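Local coordinates for Pdx2 protein (Plasmodium falciparum, PDB 2ABW) that hydrolyses glutamine to glutamate and ammonia, as the glutaminase subunit of PLP synthase, and passes the ammonia to Pdx1 for vitamin B6 synthesis, at residues R159-S163 / D164-V168; S142-K145 / K146-A150; D66-Y69 / N70-H74. All coordinates share one frame; numbering follows the deposited sequence.

Contact 1: R159-S163 / D164-V168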
ATOM      1  N   ARG A 159      -4.366  14.382  -3.520  1.00 15.75           N
ATOM      2  CA  ARG A 159      -4.610  15.712  -3.946  1.00 16.61           C
ATOM      3  C   ARG A 159      -3.525  16.186  -4.887  1.00 15.94           C
ATOM      4  O   ARG A 159      -3.799  17.045  -5.757  1.00 16.58           O
ATOM      5  CB  ARG A 159      -4.714  16.632  -2.780  1.00 16.75           C
ATOM      6  CG  ARG A 159      -5.141  18.073  -3.133  1.00 19.23           C
ATOM      7  CD  ARG A 159      -5.424  18.905  -1.904  1.00 19.10           C
ATOM      8  NE  ARG A 159      -4.243  19.274  -1.137  1.00 18.65           N
ATOM      9  CZ  ARG A 159      -3.364  20.194  -1.516  1.00 21.13           C
ATOM     10  NH1 ARG A 159      -3.416  20.768  -2.703  1.00 22.31           N
ATOM     11  NH2 ARG A 159      -2.334  20.430  -0.761  1.00 21.45           N
ATOM     12  N   GLU A 160      -2.279  15.779  -4.661  1.00 15.15           N
ATOM     13  CA  GLU A 160      -1.144  16.280  -5.465  1.00 15.16           C
ATOM     14  C   GLU A 160      -0.162  15.137  -5.778  1.00 16.64           C
ATOM     15  O   GLU A 160       0.213  14.404  -4.874  1.00 17.90           O
ATOM     16  CB  GLU A 160      -0.369  17.349  -4.710  1.00 16.79           C
ATOM     17  CG  GLU A 160      -1.184  18.561  -4.287  1.00 13.72           C
ATOM     18  CD  GLU A 160      -0.378  19.616  -3.514  1.00 17.85           C
ATOM     19  OE1 GLU A 160       0.504  19.183  -2.701  1.00 17.53           O
ATOM     20  OE2 GLU A 160      -0.604  20.814  -3.782  1.00 19.76           O
ATOM     21  N   ILE A 161       0.355  15.144  -7.003  1.00 16.60           N
ATOM     22  CA  ILE A 161       1.547  14.376  -7.387  1.00 17.43           C
ATOM     23  C   ILE A 161       2.698  15.388  -7.329  1.00 17.83           C
ATOM     24  O   ILE A 161       2.597  16.469  -7.941  1.00 19.87           O
ATOM     25  CB  ILE A 161       1.387  13.800  -8.774  1.00 18.95           C
ATOM     26  CG1 ILE A 161       0.184  12.850  -8.863  1.00 22.39           C
ATOM     27  CG2 ILE A 161       2.641  13.057  -9.246  1.00 17.92           C
ATOM     28  CD1 ILE A 161       0.141  11.705  -7.857  1.00 21.57           C
ATOM     29  N   LEU A 162       3.810  14.981  -6.709  1.00 18.63           N
ATOM     30  CA  LEU A 162       4.877  15.933  -6.375  1.00 19.71           C
ATOM     31  C   LEU A 162       6.185  15.654  -7.117  1.00 22.01           C
ATOM     32  O   LEU A 162       7.171  16.372  -6.925  1.00 24.99           O
ATOM     33  CB  LEU A 162       5.093  16.008  -4.891  1.00 19.60           C
ATOM     34  CG  LEU A 162       3.909  16.427  -4.032  1.00 19.00           C
ATOM     35  CD1 LEU A 162       4.171  16.244  -2.567  1.00 21.98           C
ATOM     36  CD2 LEU A 162       3.407  17.825  -4.376  1.00 20.68           C
ATOM     37  N   SER A 163       6.227  14.634  -7.947  1.00 23.32           N
ATOM     38  CA  SER A 163       7.476  14.261  -8.655  1.00 23.29           C
ATOM     39  C   SER A 163       7.118  13.614  -9.936  1.00 24.46           C
ATOM     40  O   SER A 163       6.101  12.887 -10.036  1.00 22.70           O
ATOM     41  CB  SER A 163       8.242  13.230  -7.836  1.00 24.97           C
ATOM     42  OG  SER A 163       9.311  12.651  -8.562  1.00 25.02           O
ATOM     43  N   ASP A 164       7.915  13.864 -10.980  1.00 24.56           N
ATOM     44  CA  ASP A 164       7.733  13.097 -12.201  1.00 25.07           C
ATOM     45  C   ASP A 164       8.084  11.612 -12.075  1.00 23.32           C
ATOM     46  O   ASP A 164       7.771  10.813 -13.000  1.00 24.11           O
ATOM     47  CB  ASP A 164       8.605  13.647 -13.342  1.00 27.11           C
ATOM     48  CG  ASP A 164       8.210  15.053 -13.749  1.00 33.40           C
ATOM     49  OD1 ASP A 164       6.998  15.324 -13.965  1.00 40.87           O
ATOM     50  OD2 ASP A 164       9.125  15.897 -13.874  1.00 45.28           O
ATOM     51  N   GLU A 165       8.711  11.226 -10.992  1.00 21.51           N
ATOM     52  CA  GLU A 165       8.979   9.819 -10.729  1.00 21.73           C
ATOM     53  C   GLU A 165       7.750   9.048 -10.323  1.00 20.50           C
ATOM     54  O   GLU A 165       7.749   7.818 -10.318  1.00 21.93           O
ATOM     55  CB  GLU A 165       9.933   9.688  -9.545  1.00 23.22           C
ATOM     56  CG  GLU A 165      11.351  10.039  -9.675  1.00 26.96           C
ATOM     57  CD  GLU A 165      12.186   9.703  -8.362  1.00 28.16           C
ATOM     58  OE1 GLU A 165      11.806   9.028  -7.321  1.00 29.78           O
ATOM     59  OE2 GLU A 165      13.344  10.185  -8.359  1.00 37.28           O
ATOM     60  N   VAL A 166       6.676   9.741  -9.925  1.00 17.92           N
ATOM     61  CA  VAL A 166       5.452   9.047  -9.572  1.00 19.43           C
ATOM     62  C   VAL A 166       4.668   8.722 -10.794  1.00 20.18           C
ATOM     63  O   VAL A 166       4.399   9.590 -11.658  1.00 22.63           O
ATOM     64  CB  VAL A 166       4.584   9.908  -8.641  1.00 18.25           C
ATOM     65  CG1 VAL A 166       3.200   9.251  -8.481  1.00 21.70           C
ATOM     66  CG2 VAL A 166       5.321  10.223  -7.334  1.00 20.13           C
ATOM     67  N   LYS A 167       4.385   7.452 -10.965  1.00 19.23           N
ATOM     68  CA  LYS A 167       3.526   7.012 -12.035  1.00 19.47           C
ATOM     69  C   LYS A 167       2.085   6.809 -11.544  1.00 18.50           C
ATOM     70  O   LYS A 167       1.827   6.207 -10.498  1.00 18.49           O
ATOM     71  CB  LYS A 167       4.078   5.731 -12.584  1.00 21.90           C
ATOM     72  CG  LYS A 167       5.586   5.862 -13.014  1.00 30.67           C
ATOM     73  CD  LYS A 167       6.004   7.158 -13.760  1.00 36.42           C
ATOM     74  CE  LYS A 167       7.570   7.323 -13.799  1.00 38.53           C
ATOM     75  NZ  LYS A 167       8.002   8.417 -14.762  1.00 39.09           N
ATOM     76  N   VAL A 168       1.142   7.427 -12.202  1.00 18.17           N
ATOM     77  CA  VAL A 168      -0.249   7.238 -11.918  1.00 18.01           C
ATOM     78  C   VAL A 168      -0.620   5.936 -12.595  1.00 18.98           C
ATOM     79  O   VAL A 168      -0.572   5.798 -13.883  1.00 22.04           O
ATOM     80  CB  VAL A 168      -1.142   8.412 -12.412  1.00 17.96           C
ATOM     81  CG1 VAL A 168      -2.642   8.037 -12.288  1.00 20.98           C
ATOM     82  CG2 VAL A 168      -0.777   9.630 -11.634  1.00 20.72           C
TER
HETATM   83  O   HOH W   1       4.270  12.075 -12.344  1.00 27.61           O

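Contact 2: S142-K145 / K146-A150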
ATOM      1  N   SER A 142      -0.027  -8.207 -17.331  1.00 15.60           N
ATOM      2  CA  SER A 142      -1.122  -9.141 -17.439  1.00 16.30           C
ATOM      3  C   SER A 142      -1.984  -9.339 -16.204  1.00 15.83           C
ATOM      4  O   SER A 142      -3.050  -9.993 -16.308  1.00 17.54           O
ATOM      5  CB  SER A 142      -0.566 -10.535 -17.885  1.00 18.25           C
ATOM      6  OG  SER A 142       0.212 -11.035 -16.866  1.00 18.99           O
ATOM      7  N   ALA A 143      -1.602  -8.698 -15.112  1.00 15.01           N
ATOM      8  CA  ALA A 143      -2.448  -8.705 -13.891  1.00 15.82           C
ATOM      9  C   ALA A 143      -3.677  -7.950 -14.120  1.00 17.78           C
ATOM     10  O   ALA A 143      -4.642  -8.176 -13.431  1.00 19.41           O
ATOM     11  CB  ALA A 143      -1.694  -8.124 -12.778  1.00 15.65           C
ATOM     12  N   PHE A 144      -3.713  -7.037 -15.115  1.00 16.55           N
ATOM     13  CA  PHE A 144      -4.815  -6.097 -15.241  1.00 17.76           C
ATOM     14  C   PHE A 144      -5.606  -6.360 -16.491  1.00 18.44           C
ATOM     15  O   PHE A 144      -5.282  -5.888 -17.585  1.00 20.08           O
ATOM     16  CB  PHE A 144      -4.295  -4.661 -15.204  1.00 17.89           C
ATOM     17  CG  PHE A 144      -3.498  -4.314 -13.928  1.00 16.58           C
ATOM     18  CD1 PHE A 144      -4.068  -4.471 -12.675  1.00 17.20           C
ATOM     19  CD2 PHE A 144      -2.242  -3.810 -13.983  1.00 17.18           C
ATOM     20  CE1 PHE A 144      -3.376  -4.106 -11.501  1.00 17.84           C
ATOM     21  CE2 PHE A 144      -1.592  -3.445 -12.854  1.00 17.41           C
ATOM     22  CZ  PHE A 144      -2.147  -3.584 -11.587  1.00 17.10           C
ATOM     23  N   LYS A 145      -6.632  -7.128 -16.363  1.00 20.09           N
ATOM     24  CA  LYS A 145      -7.581  -7.290 -17.438  1.00 19.95           C
ATOM     25  C   LYS A 145      -8.489  -6.100 -17.602  1.00 22.59           C
ATOM     26  O   LYS A 145      -8.509  -5.201 -16.819  1.00 20.77           O
ATOM     27  CB  LYS A 145      -8.512  -8.481 -17.110  1.00 21.06           C
ATOM     28  CG  LYS A 145      -7.670  -9.699 -16.956  1.00 27.59           C
ATOM     29  CD  LYS A 145      -8.374 -10.854 -16.322  1.00 30.65           C
ATOM     30  CE  LYS A 145      -9.622 -11.234 -16.986  1.00 33.17           C
ATOM     31  NZ  LYS A 145      -9.994 -12.740 -16.867  1.00 37.43           N
ATOM     32  N   LYS A 146      -9.222  -6.070 -18.672  1.00 20.57           N
ATOM     33  CA  LYS A 146     -10.084  -4.946 -18.868  1.00 22.76           C
ATOM     34  C   LYS A 146     -11.206  -4.894 -17.800  1.00 21.56           C
ATOM     35  O   LYS A 146     -11.641  -5.888 -17.273  1.00 22.89           O
ATOM     36  CB  LYS A 146     -10.705  -5.027 -20.247  1.00 24.58           C
ATOM     37  CG  LYS A 146     -11.582  -6.167 -20.425  1.00 26.66           C
ATOM     38  CD  LYS A 146     -12.736  -5.870 -21.383  1.00 31.78           C
ATOM     39  CE  LYS A 146     -13.786  -6.956 -21.307  1.00 35.12           C
ATOM     40  NZ  LYS A 146     -15.158  -6.398 -21.145  1.00 37.88           N
ATOM     41  N   ASP A 147     -11.675  -3.685 -17.535  1.00 22.76           N
ATOM     42  CA  ASP A 147     -12.838  -3.467 -16.691  1.00 21.08           C
ATOM     43  C   ASP A 147     -12.724  -3.984 -15.284  1.00 19.96           C
ATOM     44  O   ASP A 147     -13.707  -4.411 -14.668  1.00 20.38           O
ATOM     45  CB  ASP A 147     -14.134  -3.836 -17.353  1.00 22.00           C
ATOM     46  CG  ASP A 147     -14.399  -2.940 -18.580  1.00 25.10           C
ATOM     47  OD1 ASP A 147     -14.348  -1.688 -18.468  1.00 27.20           O
ATOM     48  OD2 ASP A 147     -14.588  -3.548 -19.651  1.00 28.47           O
ATOM     49  N   LEU A 148     -11.561  -3.756 -14.705  1.00 18.55           N
ATOM     50  CA  LEU A 148     -11.459  -4.095 -13.299  1.00 18.64           C
ATOM     51  C   LEU A 148     -12.052  -3.035 -12.434  1.00 18.45           C
ATOM     52  O   LEU A 148     -12.185  -1.888 -12.862  1.00 19.50           O
ATOM     53  CB  LEU A 148      -9.991  -4.284 -12.878  1.00 20.05           C
ATOM     54  CG  LEU A 148      -9.309  -5.551 -13.415  1.00 21.93           C
ATOM     55  CD1 LEU A 148      -7.804  -5.477 -13.256  1.00 19.78           C
ATOM     56  CD2 LEU A 148      -9.874  -6.794 -12.671  1.00 23.29           C
ATOM     57  N   THR A 149     -12.393  -3.412 -11.210  1.00 18.54           N
ATOM     58  CA  THR A 149     -13.093  -2.555 -10.287  1.00 18.42           C
ATOM     59  C   THR A 149     -12.292  -2.400  -8.991  1.00 18.91           C
ATOM     60  O   THR A 149     -11.359  -3.145  -8.716  1.00 19.03           O
ATOM     61  CB  THR A 149     -14.449  -3.154  -9.933  1.00 19.87           C
ATOM     62  OG1 THR A 149     -14.275  -4.554  -9.669  1.00 22.34           O
ATOM     63  CG2 THR A 149     -15.321  -2.970 -11.162  1.00 22.80           C
ATOM     64  N   ALA A 150     -12.671  -1.361  -8.253  1.00 17.13           N
ATOM     65  CA  ALA A 150     -12.110  -1.078  -6.962  1.00 17.89           C
ATOM     66  C   ALA A 150     -13.200  -0.684  -6.002  1.00 17.04           C
ATOM     67  O   ALA A 150     -14.135   0.044  -6.339  1.00 18.00           O
ATOM     68  CB  ALA A 150     -11.165   0.125  -7.080  1.00 18.86           C
TER

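Contact 3: D66-Y69 / N70-H74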
ATOM      1  N   ASP A  66      10.449   3.692  18.586  1.00 23.88           N
ATOM      2  CA  ASP A  66      10.365   3.641  17.123  1.00 22.71           C
ATOM      3  C   ASP A  66      11.252   2.586  16.456  1.00 21.93           C
ATOM      4  O   ASP A  66      11.655   2.749  15.283  1.00 20.15           O
ATOM      5  CB  ASP A  66      10.670   5.031  16.565  1.00 21.83           C
ATOM      6  CG  ASP A  66       9.448   5.860  16.225  1.00 24.66           C
ATOM      7  OD1 ASP A  66       8.309   5.372  16.371  1.00 25.54           O
ATOM      8  OD2 ASP A  66       9.585   7.062  15.784  1.00 24.02           O
ATOM      9  N   THR A  67      11.452   1.446  17.075  1.00 20.45           N
ATOM     10  CA  THR A  67      12.327   0.414  16.525  1.00 20.08           C
ATOM     11  C   THR A  67      11.771  -0.043  15.173  1.00 19.53           C
ATOM     12  O   THR A  67      12.493  -0.107  14.178  1.00 19.45           O
ATOM     13  CB  THR A  67      12.525  -0.781  17.498  1.00 21.39           C
ATOM     14  OG1 THR A  67      13.368  -0.338  18.593  1.00 24.07           O
ATOM     15  CG2 THR A  67      13.172  -1.941  16.823  1.00 22.47           C
ATOM     16  N   LEU A  68      10.497  -0.368  15.142  1.00 18.22           N
ATOM     17  CA  LEU A  68       9.913  -0.904  13.829  1.00 17.26           C
ATOM     18  C   LEU A  68       9.783   0.207  12.832  1.00 16.82           C
ATOM     19  O   LEU A  68      10.017  -0.011  11.634  1.00 15.89           O
ATOM     20  CB  LEU A  68       8.564  -1.597  14.057  1.00 17.59           C
ATOM     21  CG  LEU A  68       7.926  -2.301  12.932  1.00 17.98           C
ATOM     22  CD1 LEU A  68       8.832  -3.365  12.291  1.00 17.18           C
ATOM     23  CD2 LEU A  68       6.531  -2.926  13.356  1.00 20.31           C
ATOM     24  N   TYR A  69       9.379   1.414  13.232  1.00 15.15           N
ATOM     25  CA  TYR A  69       9.295   2.567  12.337  1.00 15.75           C
ATOM     26  C   TYR A  69      10.654   2.729  11.620  1.00 15.54           C
ATOM     27  O   TYR A  69      10.758   2.807  10.403  1.00 16.77           O
ATOM     28  CB  TYR A  69       8.997   3.828  13.097  1.00 17.28           C
ATOM     29  CG  TYR A  69       9.036   5.038  12.247  1.00 13.68           C
ATOM     30  CD1 TYR A  69       8.006   5.388  11.383  1.00 16.11           C
ATOM     31  CD2 TYR A  69      10.146   5.840  12.242  1.00 16.46           C
ATOM     32  CE1 TYR A  69       8.041   6.517  10.566  1.00 16.47           C
ATOM     33  CE2 TYR A  69      10.231   6.940  11.351  1.00 16.44           C
ATOM     34  CZ  TYR A  69       9.188   7.312  10.575  1.00 16.40           C
ATOM     35  OH  TYR A  69       9.269   8.398   9.705  1.00 16.76           O
ATOM     36  N   ASN A  70      11.720   2.776  12.412  1.00 15.65           N
ATOM     37  CA  ASN A  70      13.080   3.025  11.797  1.00 15.90           C
ATOM     38  C   ASN A  70      13.434   1.858  10.871  1.00 15.87           C
ATOM     39  O   ASN A  70      13.987   2.095   9.790  1.00 16.29           O
ATOM     40  CB  ASN A  70      14.087   3.151  12.844  1.00 15.13           C
ATOM     41  CG  ASN A  70      13.907   4.420  13.701  1.00 16.59           C
ATOM     42  OD1 ASN A  70      13.462   5.386  13.194  1.00 22.60           O
ATOM     43  ND2 ASN A  70      14.351   4.394  14.930  1.00 21.99           N
ATOM     44  N   ALA A  71      13.061   0.626  11.223  1.00 14.63           N
ATOM     45  CA  ALA A  71      13.355  -0.510  10.346  1.00 16.00           C
ATOM     46  C   ALA A  71      12.554  -0.431   9.045  1.00 15.20           C
ATOM     47  O   ALA A  71      13.044  -0.783   7.958  1.00 15.48           O
ATOM     48  CB  ALA A  71      13.132  -1.859  11.088  1.00 16.14           C
ATOM     49  N   LEU A  72      11.304   0.004   9.143  1.00 15.51           N
ATOM     50  CA  LEU A  72      10.441   0.202   7.938  1.00 15.20           C
ATOM     51  C   LEU A  72      11.023   1.280   7.014  1.00 15.56           C
ATOM     52  O   LEU A  72      11.087   1.100   5.839  1.00 16.35           O
ATOM     53  CB  LEU A  72       8.991   0.455   8.359  1.00 15.45           C
ATOM     54  CG  LEU A  72       8.307  -0.735   8.990  1.00 17.01           C
ATOM     55  CD1 LEU A  72       6.978  -0.338   9.638  1.00 17.17           C
ATOM     56  CD2 LEU A  72       8.019  -1.772   7.914  1.00 18.30           C
ATOM     57  N   VAL A  73      11.493   2.368   7.599  1.00 15.14           N
ATOM     58  CA  VAL A  73      12.084   3.435   6.818  1.00 14.72           C
ATOM     59  C   VAL A  73      13.264   2.881   6.104  1.00 14.74           C
ATOM     60  O   VAL A  73      13.506   3.187   4.927  1.00 14.11           O
ATOM     61  CB  VAL A  73      12.371   4.677   7.708  1.00 15.08           C
ATOM     62  CG1 VAL A  73      13.239   5.706   6.910  1.00 16.15           C
ATOM     63  CG2 VAL A  73      11.073   5.314   8.162  1.00 16.38           C
ATOM     64  N   HIS A  74      14.122   2.158   6.819  1.00 14.47           N
ATOM     65  CA  HIS A  74      15.296   1.576   6.199  1.00 13.64           C
ATOM     66  C   HIS A  74      14.914   0.589   5.066  1.00 13.91           C
ATOM     67  O   HIS A  74      15.538   0.537   3.991  1.00 14.33           O
ATOM     68  CB  HIS A  74      16.184   0.955   7.265  1.00 15.51           C
ATOM     69  CG  HIS A  74      17.329   0.153   6.736  1.00 15.26           C
ATOM     70  ND1 HIS A  74      17.247  -1.219   6.641  1.00 16.26           N
ATOM     71  CD2 HIS A  74      18.585   0.486   6.393  1.00 16.43           C
ATOM     72  CE1 HIS A  74      18.408  -1.687   6.240  1.00 18.34           C
ATOM     73  NE2 HIS A  74      19.189  -0.657   5.957  1.00 15.96           N
TER

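Contact 1: R159-S163 / D164-V168
The carbonyl oxygen of S163 is gripped twice, by the backbone N of V166 (S163 O to V166 N 3.2 Å) and by a water that also donates to V166 O. This is a type I beta turn, S163 to V166, in the link from strand 157-161 of the small three-stranded sheet to strand 167-174 of the large one. The V166 N to S163 O bond is fairly straight, but it reaches the oxygen from above the carbonyl plane, 63° out of it, and the water adds a bridge across the turn, 2.6 Å from V166 O.

S163 holds the turn with its side chain as well. With the hydroxyl swung to the far side from its own backbone N (chi1 169°), S163 OG accepts from E165 N at 2.9 Å, an ST turn within the beta turn. E165 OE1 takes hydrogen bonds from Q187 and N188.

Before the turn, I161 packs on V166: its CG2 branch lies 3.7 Å from V166 CB, and CD1 reaches V166 CG1. Both side chains also rest on V185 of strand 180-187, so this apolar pair lies where the two sheets meet. Just upstream, R159 and E160 both face T118 in a classic beta bulge. The K167 chain folds back, and its NZ hydrogen-bonds to D164 O at 3.0 Å, in the carbonyl plane.

Contact 2: S142-K145 / K146-A150
F144 CG stands anti to the carbonyl carbon (chi1 -58°), and L148 CG does the same (chi1 -71°); these two rotations bring the phenyl ring and the leucine branch together across the bend. L148 CD1 comes in at the ring edge, in its plane, 3.9 Å from F144 CD1. The same methyl lies against the backbone, 3.6 Å from F144 CA, and the two side chains meet at about a right angle. One face of the ring is taken by A143 CB, 4.3 Å above the plane and over its centre.

The bend lies in the connection between strand 130-137 and strand 149-153, the outermost strand on that side of the nine-stranded sheet. No hydrogen bond joins 142-145 to 146-150, so side-chain packing carries the contact; L148 CG also lies against a carbonyl, 3.5 Å from K145 O. F144 also meets the rings of F205 and Y208, and L148 touches A204, which fits the bend against the start of helix 204-219.

On the exposed outside, K146 bends toward its neighbour and forms a salt bridge, K146 NZ to D147 OD2 at 3.3 Å, through the anti lone pair of that oxygen.

Contact 3: D66-Y69 / N70-H74
Helix 63-77 of the glutaminase carries this contact, a run of over two turns of alpha helix, in which side chains four residues apart meet. Four successive backbone bonds run through it. N70 N gives to D66 O, A71 N to T67 O and V73 N to Y69 O, and the shortest joins L72 N to L68 O at 2.8 Å.

Y69 and V73 make the main side-chain contact. CG of Y69 is anti to its backbone N (chi1 174°), which slants the ring outward and toward the C-terminal end of the helix, with one face toward V73. The CG2 methyl of V73 sits over that face, 3.9 Å from the ring centroid and 22° off the normal, a CH-pi contact displaced toward the CE2-CZ edge of the rim, with V73 CG2 3.7 Å from both Y69 CE2 and Y69 CZ. The hydroxyl end is held elsewhere, by the carbonyl of S111, while R58 makes a cation-pi contact with the ring.

N70 lies beside the same tyrosine, its amide plane turned 67° from the ring, with N70 OD1 3.5 Å from Y69 CD2; N70 OD1 also takes a weak hydrogen bond from K109. The carboxylate of D66 is held by salt bridges to K109 and R58, so R58 joins D66 to the Y69 ring.

Toward the core, L68 CG and L72 CD1 pack at 4.0 Å. L72 goes on to F112 and to L41 of helix 38-42, and A71 touches V38 and L41 of that helix. The Y69 side chain is about 11 Å from that of S54, which probably binds the glutamine substrate. Such i to i+4 backbone bonding, with side chains packed one turn apart, is typical of an alpha helix.

Overall arrangement
From the N terminus, contact 3 comes first, inside helix 63-77, where it closes no loop, only successive helical turns. Contact 2 follows, closing the bend that leads into strand 149-153 at one edge of the nine-stranded sheet. Strand 157-161 comes next in the chain, and contact 1 then closes the turn leading from it to strand 167-174, thereby linking the three-stranded sheet to the large one. The three lie in series, with none nested and none crossing. Contacts 1 and 2 have centres 22 Å apart, and their nearest atoms stay about 9 Å from each other. Contacts 2 and 3, 34 Å apart between centres, lie on opposite sides of the chain's centre.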